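Side-chain contacts in SAM dependent methyltransferase (Aquifex aeolicus, PDB 3DH0), which binds S-adenosylmethionine and probably transfers its methyl group to an acceptor molecule: residues K14-S19 and W79-K84; L21-P26 and I142-E147; P53-M58 and G63-I68. All blocks are in the same frame, centred on the assembly; numbering follows the deposited sequence.

How the contacts relate
Contact 1 lies at the surface, while contacts 2 and 3 are buried. All three belong to one Rossmann-like methyltransferase fold. In contact 1 the N-terminal loop reaches helix 72-85 through opposite charges, and its Leu15 touches S-adenosylmethionine. In contact 2 the next part of that loop packs on the end of strand 137-144, using apolar side chains alone. Contact 3 is also apolar, but it is local: helix 52-59 lies on strand 64-69 of the same sheet. Contacts 2 and 3 touch, with Pro26 and Leu21 packing against Tyr54. Contacts 1 and 3 do not touch, although strand 64-69 leads into helix 72-85.

Contact 1: residues K14-S19 and W79-K84; sequences KLDDPS and WEKVNK. With SAM (S-adenosylmethionine), chain C.
Asp16 and Lys81 are modelled as an ion pair between the N-terminal loop and helix 72-85 of a Rossmann-like methyltransferase fold. OD1 of Asp16 and NZ of Lys81 are placed too close together to be trusted, so the exact geometry of the pair is doubtful. The two side chains come from opposite directions. Asp16 has CG anti to the backbone N (chi1 -156°), which turns its carboxylate toward the helix. The Lys81 chain bends at chi2 and chi3 before its amine reaches the loop. Within the helix, a salt bridge joins Lys84 NZ to Glu80 OE2 at 3.5 Å, one turn apart on an exposed side.

Hydrogen bonds hold the loop side. Asp16 OD2 is bonded to the hydroxyl of Tyr77, one helical turn before Lys81. The carboxylate therefore meets two side chains of the same helix. Further along the loop, Asp17 OD2 accepts from Ser19 N at 3.1 Å, which makes an Asx turn. The bond is nearly straight (166°), but the N-H arrives from well above the carboxylate plane. The turn spans the start of the 3-10 segment at Pro18 and Ser19.

Van der Waals contacts involve other residues of both segments. Val82 is buried against Val90 and Val92 of strand 90-94, so the helix rests on the sheet while Lys81 reaches out to the loop. Leu15 belongs to the S-adenosylmethionine pocket and also touches Phe7, Arg20 and Ala48. Its CB is 3.9 Å from OXT, a carboxylate oxygen of the ligand, and its branch lies beside the methionine part. The nearest approach there is Leu15 CD2 to the ligand CB, at 3.6 Å.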
loop_
_atom_site.group_PDB
_atom_site.type_symbol
_atom_site.label_atom_id
_atom_site.label_comp_id
_atom_site.label_asym_id
_atom_site.label_seq_id
_atom_site.Cartn_x
_atom_site.Cartn_y
_atom_site.Cartn_z
ATOM N N LYS A 14 13.850 9.788 0.992
ATOM C CA LYS A 14 14.034 8.620 1.837
ATOM C C LYS A 14 13.089 7.522 1.370
ATOM O O LYS A 14 13.266 6.351 1.696
ATOM C CB LYS A 14 13.737 8.958 3.295
ATOM C CG LYS A 14 14.930 9.367 4.131
ATOM C CD LYS A 14 14.486 9.554 5.586
ATOM C CE LYS A 14 15.649 9.899 6.526
ATOM N NZ LYS A 14 15.225 10.520 7.840
ATOM N N LEU A 15 12.075 7.908 0.609
ATOM C CA LEU A 15 11.118 6.947 0.096
ATOM C C LEU A 15 11.534 6.479 -1.304
ATOM O O LEU A 15 11.127 5.419 -1.763
ATOM C CB LEU A 15 9.731 7.584 0.053
ATOM C CG LEU A 15 9.177 8.100 1.389
ATOM C CD1 LEU A 15 7.894 8.912 1.153
ATOM C CD2 LEU A 15 8.932 6.922 2.333
ATOM N N ASP A 16 12.372 7.266 -1.964
ATOM C CA ASP A 16 12.840 6.952 -3.308
ATOM C C ASP A 16 14.303 6.483 -3.234
ATOM O O ASP A 16 15.166 6.939 -3.982
ATOM C CB ASP A 16 12.705 8.212 -4.183
ATOM C CG ASP A 16 12.606 7.898 -5.662
ATOM O OD1 ASP A 16 12.245 6.752 -5.998
ATOM O OD2 ASP A 16 12.875 8.799 -6.488
ATOM N N ASP A 17 14.559 5.553 -2.321
ATOM C CA ASP A 17 15.897 5.011 -2.099
ATOM C C ASP A 17 15.986 3.546 -2.536
ATOM O O ASP A 17 15.363 2.668 -1.932
ATOM C CB ASP A 17 16.239 5.135 -0.614
ATOM C CG ASP A 17 17.677 4.786 -0.309
ATOM O OD1 ASP A 17 18.052 4.881 0.876
ATOM O OD2 ASP A 17 18.434 4.424 -1.236
ATOM N N PRO A 18 16.783 3.261 -3.584
ATOM C CA PRO A 18 16.910 1.882 -4.058
ATOM C C PRO A 18 17.348 0.901 -2.988
ATOM O O PRO A 18 17.217 -0.306 -3.168
ATOM C CB PRO A 18 17.913 1.998 -5.201
ATOM C CG PRO A 18 18.734 3.150 -4.824
ATOM C CD PRO A 18 17.728 4.139 -4.293
ATOM N N SER A 19 17.834 1.407 -1.861
ATOM C CA SER A 19 18.281 0.533 -0.781
ATOM C C SER A 19 17.132 -0.029 0.050
ATOM O O SER A 19 17.365 -0.811 0.981
ATOM C CB SER A 19 19.236 1.281 0.138
ATOM O OG SER A 19 18.569 2.326 0.802
ATOM N N TRP A 79 3.896 11.229 -9.779
ATOM C CA TRP A 79 3.451 11.427 -11.139
ATOM C C TRP A 79 4.653 11.612 -12.059
ATOM O O TRP A 79 4.770 10.924 -13.069
ATOM C CB TRP A 79 2.536 12.647 -11.208
ATOM C CG TRP A 79 2.064 12.951 -12.576
ATOM C CD1 TRP A 79 2.214 14.121 -13.245
ATOM C CD2 TRP A 79 1.399 12.057 -13.465
ATOM N NE1 TRP A 79 1.686 14.013 -14.507
ATOM C CE2 TRP A 79 1.177 12.752 -14.666
ATOM C CE3 TRP A 79 0.969 10.728 -13.363
ATOM C CZ2 TRP A 79 0.548 12.167 -15.764
ATOM C CZ3 TRP A 79 0.340 10.140 -14.456
ATOM C CH2 TRP A 79 0.137 10.859 -15.640
ATOM N N GLU A 80 5.547 12.538 -11.713
ATOM C CA GLU A 80 6.716 12.779 -12.537
ATOM C C GLU A 80 7.500 11.481 -12.647
ATOM O O GLU A 80 8.202 11.232 -13.618
ATOM C CB GLU A 80 7.596 13.881 -11.943
ATOM C CG GLU A 80 8.907 14.042 -12.705
ATOM C CD GLU A 80 9.620 15.360 -12.451
ATOM O OE1 GLU A 80 9.895 15.694 -11.272
ATOM O OE2 GLU A 80 9.927 16.068 -13.439
ATOM N N LYS A 81 7.365 10.637 -11.646
ATOM C CA LYS A 81 8.059 9.375 -11.672
ATOM C C LYS A 81 7.535 8.493 -12.789
ATOM O O LYS A 81 8.304 8.029 -13.618
ATOM C CB LYS A 81 7.905 8.653 -10.334
ATOM C CG LYS A 81 8.080 7.150 -10.437
ATOM C CD LYS A 81 9.375 6.682 -9.813
ATOM C CE LYS A 81 9.295 6.754 -8.306
ATOM N NZ LYS A 81 10.602 6.487 -7.671
ATOM N N VAL A 82 6.227 8.257 -12.823
ATOM C CA VAL A 82 5.681 7.393 -13.856
ATOM C C VAL A 82 6.028 7.874 -15.252
ATOM O O VAL A 82 6.243 7.059 -16.155
ATOM C CB VAL A 82 4.135 7.245 -13.762
ATOM C CG1 VAL A 82 3.721 6.980 -12.327
ATOM C CG2 VAL A 82 3.460 8.461 -14.333
ATOM N N ASN A 83 6.091 9.188 -15.434
ATOM C CA ASN A 83 6.403 9.728 -16.748
ATOM C C ASN A 83 7.850 9.595 -17.080
ATOM O O ASN A 83 8.225 9.476 -18.241
ATOM C CB ASN A 83 6.036 11.193 -16.837
ATOM C CG ASN A 83 4.566 11.399 -16.903
ATOM O OD1 ASN A 83 3.870 11.253 -15.898
ATOM N ND2 ASN A 83 4.063 11.718 -18.093
ATOM N N LYS A 84 8.665 9.635 -16.045
ATOM C CA LYS A 84 10.085 9.540 -16.220
ATOM C C LYS A 84 10.438 8.117 -16.591
ATOM O O LYS A 84 11.329 7.883 -17.406
ATOM C CB LYS A 84 10.758 9.957 -14.925
ATOM C CG LYS A 84 12.215 10.311 -15.032
ATOM C CD LYS A 84 12.600 11.224 -13.874
ATOM C CE LYS A 84 11.867 12.575 -13.985
ATOM N NZ LYS A 84 12.052 13.416 -12.762
HETATM N N SAM C . 4.559 3.346 0.488
HETATM C CA SAM C . 5.614 4.324 0.083
HETATM C C SAM C . 6.841 3.601 -0.422
HETATM O O SAM C . 6.836 2.370 -0.434
HETATM O OXT SAM C . 7.801 4.348 -0.802
HETATM C CB SAM C . 5.990 5.199 1.275
HETATM C CG SAM C . 4.760 5.635 1.962
HETATM S SD SAM C . 4.849 6.690 3.434
HETATM C CE SAM C . 5.509 5.575 4.675
HETATM C "C5'" SAM C . 3.165 6.855 3.798
HETATM C "C4'" SAM C . 2.381 7.777 2.887
HETATM O "O4'" SAM C . 1.038 7.675 3.347
HETATM C "C3'" SAM C . 2.696 9.269 3.113
HETATM O "O3'" SAM C . 3.356 9.700 1.888
HETATM C "C2'" SAM C . 1.357 9.973 3.218
HETATM O "O2'" SAM C . 1.156 11.177 2.509
HETATM C "C1'" SAM C . 0.375 8.795 2.928
HETATM N N9 SAM C . -0.890 8.790 3.635
HETATM C C8 SAM C . -1.174 9.022 4.966
HETATM N N7 SAM C . -2.435 8.911 5.247
HETATM C C5 SAM C . -3.033 8.587 4.030
HETATM C C6 SAM C . -4.382 8.324 3.656
HETATM N N6 SAM C . -5.393 8.369 4.552
HETATM N N1 SAM C . -4.651 8.018 2.328
HETATM C C2 SAM C . -3.608 7.986 1.464
HETATM N N3 SAM C . -2.315 8.213 1.715
HETATM C C4 SAM C . -2.091 8.508 3.026
#

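Contact 2: residues L21-P26 and I142-E147; sequences LELFDP and IDWKKE
Ile142 meets the ring of Phe24 with two of its carbons. Its branch methyl CG2 is 4.0 Å from Phe24 CE2, and its terminal methyl CD1 is 4.1 Å from Phe24 CZ. The side chains come from opposite directions, and CG2 approaches the ring obliquely. An extended chi2 (-175°) carries Ile142 CD1 outward to the far end of the ring. Phe24 presents that ring to Ile142 with CG set between its own backbone N and carbonyl carbon (chi1 65°). Val29 of helix 26-33 touches both side chains. The Phe24 ring also meets Tyr51, with the two planes nearly parallel.

Asp143 comes next and points away from the loop. Its OD1 accepts from Trp144 N at 2.7 Å, through the lone pair that faces away from the other oxygen. OD2 is hydrogen-bonded to His117 ND1. With both oxygens engaged, rotation of the carboxylate is probably restricted. Here strand 137-144 nears its end in the Rossmann-like sheet of class I methyltransferases, with strand order 3-2-1-4-5-7-6. It runs parallel to strand 107-113 on one side and antiparallel to strand 185-191 on the other.

Trp144 reaches the loop with the six-membered ring of its indole, at CH2 and CZ2. Its CH2 is 3.6 Å from Leu23 CD2, and its CZ2 is 4.1 Å from the same methyl. The two side chains cross obliquely. Phe114 touches both Leu23 and the indole. Trp144 also lies about 6 Å from the bound S-adenosylmethionine, side chain to ligand, so this packing borders the cofactor region.

Lys145 leaves the strand and turns its amine to Cys185 O. Lys146 follows, its NZ hydrogen-bonded to Pro155 O.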
loop_
_atom_site.group_PDB
_atom_site.type_symbol
_atom_site.label_atom_id
_atom_site.label_comp_id
_atom_site.label_asym_id
_atom_site.label_seq_id
_atom_site.Cartn_x
_atom_site.Cartn_y
_atom_site.Cartn_z
ATOM N N LEU A 21 15.104 -1.923 -1.069
ATOM C CA LEU A 21 14.967 -3.287 -1.529
ATOM C C LEU A 21 15.491 -4.255 -0.485
ATOM O O LEU A 21 15.092 -5.411 -0.444
ATOM C CB LEU A 21 15.714 -3.454 -2.839
ATOM C CG LEU A 21 15.124 -2.515 -3.883
ATOM C CD1 LEU A 21 16.059 -2.424 -5.062
ATOM C CD2 LEU A 21 13.742 -3.009 -4.298
ATOM N N GLU A 22 16.387 -3.770 0.361
ATOM C CA GLU A 22 16.964 -4.594 1.412
ATOM C C GLU A 22 15.919 -5.007 2.444
ATOM O O GLU A 22 16.188 -5.832 3.314
ATOM C CB GLU A 22 18.098 -3.830 2.087
ATOM C CG GLU A 22 19.332 -3.681 1.212
ATOM C CD GLU A 22 20.164 -2.470 1.583
ATOM O OE1 GLU A 22 20.039 -2.010 2.740
ATOM O OE2 GLU A 22 20.941 -1.987 0.721
ATOM N N LEU A 23 14.724 -4.429 2.350
ATOM C CA LEU A 23 13.660 -4.745 3.295
ATOM C C LEU A 23 12.974 -6.030 2.895
ATOM O O LEU A 23 12.706 -6.894 3.734
ATOM C CB LEU A 23 12.636 -3.608 3.353
ATOM C CG LEU A 23 13.028 -2.350 4.130
ATOM C CD1 LEU A 23 14.306 -1.767 3.563
ATOM C CD2 LEU A 23 11.902 -1.342 4.050
ATOM N N PHE A 24 12.690 -6.137 1.601
ATOM C CA PHE A 24 12.037 -7.310 1.026
ATOM C C PHE A 24 11.976 -7.164 -0.481
ATOM O O PHE A 24 11.992 -6.052 -1.002
ATOM C CB PHE A 24 10.623 -7.479 1.591
ATOM C CG PHE A 24 9.683 -6.376 1.223
ATOM C CD1 PHE A 24 8.987 -6.409 0.014
ATOM C CD2 PHE A 24 9.479 -5.310 2.093
ATOM C CE1 PHE A 24 8.097 -5.400 -0.325
ATOM C CE2 PHE A 24 8.587 -4.284 1.770
ATOM C CZ PHE A 24 7.890 -4.327 0.555
ATOM N N ASP A 25 11.926 -8.291 -1.180
ATOM C CA ASP A 25 11.851 -8.283 -2.640
ATOM C C ASP A 25 10.434 -7.869 -3.044
ATOM O O ASP A 25 9.462 -8.549 -2.718
ATOM C CB ASP A 25 12.154 -9.676 -3.190
ATOM C CG ASP A 25 12.322 -9.674 -4.678
ATOM O OD1 ASP A 25 13.460 -9.896 -5.141
ATOM O OD2 ASP A 25 11.326 -9.436 -5.387
ATOM N N PRO A 26 10.301 -6.738 -3.751
ATOM C CA PRO A 26 8.995 -6.249 -4.182
ATOM C C PRO A 26 8.114 -7.230 -4.949
ATOM O O PRO A 26 6.994 -7.502 -4.513
ATOM C CB PRO A 26 9.348 -5.017 -4.999
ATOM C CG PRO A 26 10.532 -4.506 -4.281
ATOM C CD PRO A 26 11.345 -5.755 -4.075
ATOM N N ILE A 142 1.568 -4.179 4.407
ATOM C CA ILE A 142 2.950 -4.418 4.831
ATOM C C ILE A 142 3.503 -3.301 5.719
ATOM O O ILE A 142 3.479 -2.133 5.331
ATOM C CB ILE A 142 3.886 -4.581 3.596
ATOM C CG1 ILE A 142 3.481 -5.821 2.797
ATOM C CG2 ILE A 142 5.340 -4.692 4.040
ATOM C CD1 ILE A 142 4.396 -6.141 1.628
ATOM N N ASP A 143 4.003 -3.652 6.902
ATOM C CA ASP A 143 4.562 -2.638 7.792
ATOM C C ASP A 143 5.700 -3.086 8.717
ATOM O O ASP A 143 5.965 -4.274 8.856
ATOM C CB ASP A 143 3.453 -1.996 8.629
ATOM C CG ASP A 143 3.602 -0.487 8.708
ATOM O OD1 ASP A 143 4.749 -0.020 8.909
ATOM O OD2 ASP A 143 2.585 0.230 8.563
ATOM N N TRP A 144 6.364 -2.118 9.352
ATOM C CA TRP A 144 7.481 -2.396 10.265
ATOM C C TRP A 144 7.025 -3.151 11.494
ATOM O O TRP A 144 5.869 -3.022 11.905
ATOM C CB TRP A 144 8.141 -1.112 10.767
ATOM C CG TRP A 144 8.660 -0.201 9.723
ATOM C CD1 TRP A 144 8.064 0.934 9.258
ATOM C CD2 TRP A 144 9.909 -0.317 9.035
ATOM N NE1 TRP A 144 8.871 1.537 8.321
ATOM C CE2 TRP A 144 10.009 0.790 8.167
ATOM C CE3 TRP A 144 10.953 -1.246 9.071
ATOM C CZ2 TRP A 144 11.123 0.988 7.340
ATOM C CZ3 TRP A 144 12.055 -1.049 8.250
ATOM C CH2 TRP A 144 12.131 0.057 7.399
ATOM N N LYS A 145 7.954 -3.901 12.093
ATOM C CA LYS A 145 7.699 -4.685 13.305
ATOM C C LYS A 145 7.580 -3.706 14.479
ATOM O O LYS A 145 8.118 -2.596 14.418
ATOM C CB LYS A 145 8.863 -5.659 13.544
ATOM C CG LYS A 145 8.441 -7.104 13.743
ATOM C CD LYS A 145 8.511 -7.919 12.459
ATOM C CE LYS A 145 9.908 -8.521 12.259
ATOM N NZ LYS A 145 10.015 -9.325 11.001
ATOM N N LYS A 146 6.886 -4.096 15.545
ATOM C CA LYS A 146 6.742 -3.178 16.672
ATOM C C LYS A 146 7.752 -3.432 17.771
ATOM O O LYS A 146 7.421 -3.428 18.958
ATOM C CB LYS A 146 5.331 -3.227 17.281
ATOM C CG LYS A 146 4.974 -1.957 18.058
ATOM C CD LYS A 146 3.773 -2.159 18.961
ATOM C CE LYS A 146 2.975 -0.865 19.146
ATOM N NZ LYS A 146 3.827 0.307 19.489
ATOM N N GLU A 147 8.989 -3.658 17.362
ATOM C CA GLU A 147 10.076 -3.878 18.291
ATOM C C GLU A 147 11.054 -2.772 17.958
ATOM O O GLU A 147 10.647 -1.664 17.577
ATOM C CB GLU A 147 10.713 -5.235 18.036
ATOM C CG GLU A 147 11.262 -5.398 16.638
ATOM C CD GLU A 147 11.121 -6.820 16.154
ATOM O OE1 GLU A 147 12.040 -7.305 15.458
ATOM O OE2 GLU A 147 10.081 -7.450 16.462
#

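Contact 3: residues P53-M58 and G63-I68; sequences PYLSKM and GKVYAI
Leu55 and Ser56 pack on Val65 in a buried, apolar contact between helix 52-59 and the start of strand 64-69. One methyl of the valine does the touching. Val65 CG2 is 3.8 Å from Ser56 N, and Ser56 CA and Leu55 C are almost as near. It therefore lies against the helix backbone where the two residues join, and not among side-chain ends. The closest side-chain pair is Leu55 CB with Val65 CG2, at 4.1 Å. The Val65 torsion (chi1 180°) puts CG2 beside its backbone N and anti to its carbonyl carbon, where it meets the helix. The chains come close here: the CA atoms of Ser56 and Val65 are 6.3 Å apart.

Leu55 contributes its backbone C and its CB. Its side chain also touches Leu30 of helix 26-33 and Asp43 of strand 40-43. Strand 40-43, helix 52-59 and strand 64-69 form a beta-alpha-beta crossover, the repeating unit of a Rossmann-like fold. Both strands are parallel neighbours in the sheet, and the helix connecting them covers one face. Val65 also touches Val41 and Val90 on the two flanking strands. Asp69, which ends strand 64-69, is hydrogen-bonded to S-adenosylmethionine through OD1.

The hydroxyl of Ser56 is turned to a different partner. Its OG is hydrogen-bonded to Asn89 ND2, so the polar group of this buried residue is satisfied beside the apolar contact.

Lys64 and Tyr66 alternate with Val65 along the strand, and Lys64 points away from the helix. Their ends meet on that other face of the sheet, where Lys64 NZ donates to Tyr66 OH at 3.1 Å. The Tyr66 side chain there touches Leu42 and Leu93 of the adjoining strands.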
loop_
_atom_site.group_PDB
_atom_site.type_symbol
_atom_site.label_atom_id
_atom_site.label_comp_id
_atom_site.label_asym_id
_atom_site.label_seq_id
_atom_site.Cartn_x
_atom_site.Cartn_y
_atom_site.Cartn_z
ATOM N N PRO A 53 6.851 0.953 -10.005
ATOM C CA PRO A 53 7.377 0.232 -11.169
ATOM C C PRO A 53 7.054 -1.261 -11.086
ATOM O O PRO A 53 6.924 -1.946 -12.098
ATOM C CB PRO A 53 8.877 0.495 -11.074
ATOM C CG PRO A 53 8.919 1.879 -10.519
ATOM C CD PRO A 53 7.880 1.835 -9.424
ATOM N N TYR A 54 6.918 -1.746 -9.859
ATOM C CA TYR A 54 6.636 -3.144 -9.597
ATOM C C TYR A 54 5.207 -3.502 -9.885
ATOM O O TYR A 54 4.932 -4.341 -10.723
ATOM C CB TYR A 54 6.991 -3.454 -8.151
ATOM C CG TYR A 54 8.455 -3.240 -7.898
ATOM C CD1 TYR A 54 9.391 -4.162 -8.356
ATOM C CD2 TYR A 54 8.919 -2.060 -7.306
ATOM C CE1 TYR A 54 10.745 -3.926 -8.249
ATOM C CE2 TYR A 54 10.289 -1.811 -7.197
ATOM C CZ TYR A 54 11.194 -2.759 -7.679
ATOM O OH TYR A 54 12.546 -2.525 -7.628
ATOM N N LEU A 55 4.300 -2.859 -9.169
ATOM C CA LEU A 55 2.872 -3.062 -9.358
ATOM C C LEU A 55 2.528 -2.913 -10.843
ATOM O O LEU A 55 1.765 -3.691 -11.406
ATOM C CB LEU A 55 2.116 -2.014 -8.549
ATOM C CG LEU A 55 2.357 -2.043 -7.040
ATOM C CD1 LEU A 55 1.809 -0.772 -6.409
ATOM C CD2 LEU A 55 1.712 -3.290 -6.440
ATOM N N SER A 56 3.103 -1.895 -11.463
ATOM C CA SER A 56 2.875 -1.633 -12.869
ATOM C C SER A 56 3.234 -2.859 -13.705
ATOM O O SER A 56 2.437 -3.342 -14.519
ATOM C CB SER A 56 3.724 -0.435 -13.302
ATOM O OG SER A 56 3.452 -0.056 -14.631
ATOM N N LYS A 57 4.446 -3.360 -13.497
ATOM C CA LYS A 57 4.917 -4.501 -14.245
ATOM C C LYS A 57 4.030 -5.721 -14.073
ATOM O O LYS A 57 3.689 -6.386 -15.053
ATOM C CB LYS A 57 6.340 -4.858 -13.827
ATOM C CG LYS A 57 6.916 -6.031 -14.611
ATOM C CD LYS A 57 8.132 -6.643 -13.935
ATOM C CE LYS A 57 8.665 -7.833 -14.733
ATOM N NZ LYS A 57 9.740 -8.599 -14.004
ATOM N N MET A 58 3.655 -6.004 -12.827
ATOM C CA MET A 58 2.849 -7.175 -12.505
ATOM C C MET A 58 1.419 -7.245 -12.997
ATOM O O MET A 58 0.862 -8.325 -13.060
ATOM C CB MET A 58 2.858 -7.428 -11.001
ATOM C CG MET A 58 4.085 -8.204 -10.528
ATOM S SD MET A 58 3.836 -8.995 -8.928
ATOM C CE MET A 58 2.654 -10.264 -9.370
ATOM N N GLY A 63 -3.661 -4.525 -17.011
ATOM C CA GLY A 63 -4.061 -4.077 -15.691
ATOM C C GLY A 63 -3.977 -2.574 -15.475
ATOM O O GLY A 63 -3.706 -1.801 -16.396
ATOM N N LYS A 64 -4.206 -2.146 -14.245
ATOM C CA LYS A 64 -4.140 -0.732 -13.950
ATOM C C LYS A 64 -3.685 -0.500 -12.521
ATOM O O LYS A 64 -3.943 -1.306 -11.635
ATOM C CB LYS A 64 -5.510 -0.097 -14.169
ATOM C CG LYS A 64 -5.449 1.374 -14.522
ATOM C CD LYS A 64 -6.846 1.958 -14.583
ATOM C CE LYS A 64 -7.740 1.210 -15.556
ATOM N NZ LYS A 64 -9.107 1.777 -15.546
ATOM N N VAL A 65 -3.000 0.609 -12.299
ATOM C CA VAL A 65 -2.523 0.928 -10.968
ATOM C C VAL A 65 -2.966 2.318 -10.535
ATOM O O VAL A 65 -2.578 3.314 -11.131
ATOM C CB VAL A 65 -0.975 0.872 -10.896
ATOM C CG1 VAL A 65 -0.514 1.214 -9.493
ATOM C CG2 VAL A 65 -0.469 -0.501 -11.295
ATOM N N TYR A 66 -3.797 2.385 -9.506
ATOM C CA TYR A 66 -4.229 3.672 -8.988
ATOM C C TYR A 66 -3.344 3.971 -7.798
ATOM O O TYR A 66 -3.381 3.261 -6.802
ATOM C CB TYR A 66 -5.689 3.633 -8.532
ATOM C CG TYR A 66 -6.681 3.547 -9.660
ATOM C CD1 TYR A 66 -6.887 4.629 -10.511
ATOM C CD2 TYR A 66 -7.387 2.369 -9.898
ATOM C CE1 TYR A 66 -7.760 4.539 -11.567
ATOM C CE2 TYR A 66 -8.260 2.271 -10.954
ATOM C CZ TYR A 66 -8.439 3.358 -11.784
ATOM O OH TYR A 66 -9.285 3.262 -12.848
ATOM N N ALA A 67 -2.546 5.021 -7.913
ATOM C CA ALA A 67 -1.643 5.416 -6.850
ATOM C C ALA A 67 -2.154 6.675 -6.163
ATOM O O ALA A 67 -2.012 7.765 -6.691
ATOM C CB ALA A 67 -0.253 5.662 -7.422
ATOM N N ILE A 68 -2.748 6.530 -4.986
ATOM C CA ILE A 68 -3.261 7.681 -4.261
ATOM C C ILE A 68 -2.328 8.155 -3.162
ATOM O O ILE A 68 -1.338 7.520 -2.852
ATOM C CB ILE A 68 -4.623 7.379 -3.625
ATOM C CG1 ILE A 68 -4.509 6.126 -2.752
ATOM C CG2 ILE A 68 -5.687 7.229 -4.707
ATOM C CD1 ILE A 68 -5.753 5.802 -1.935
#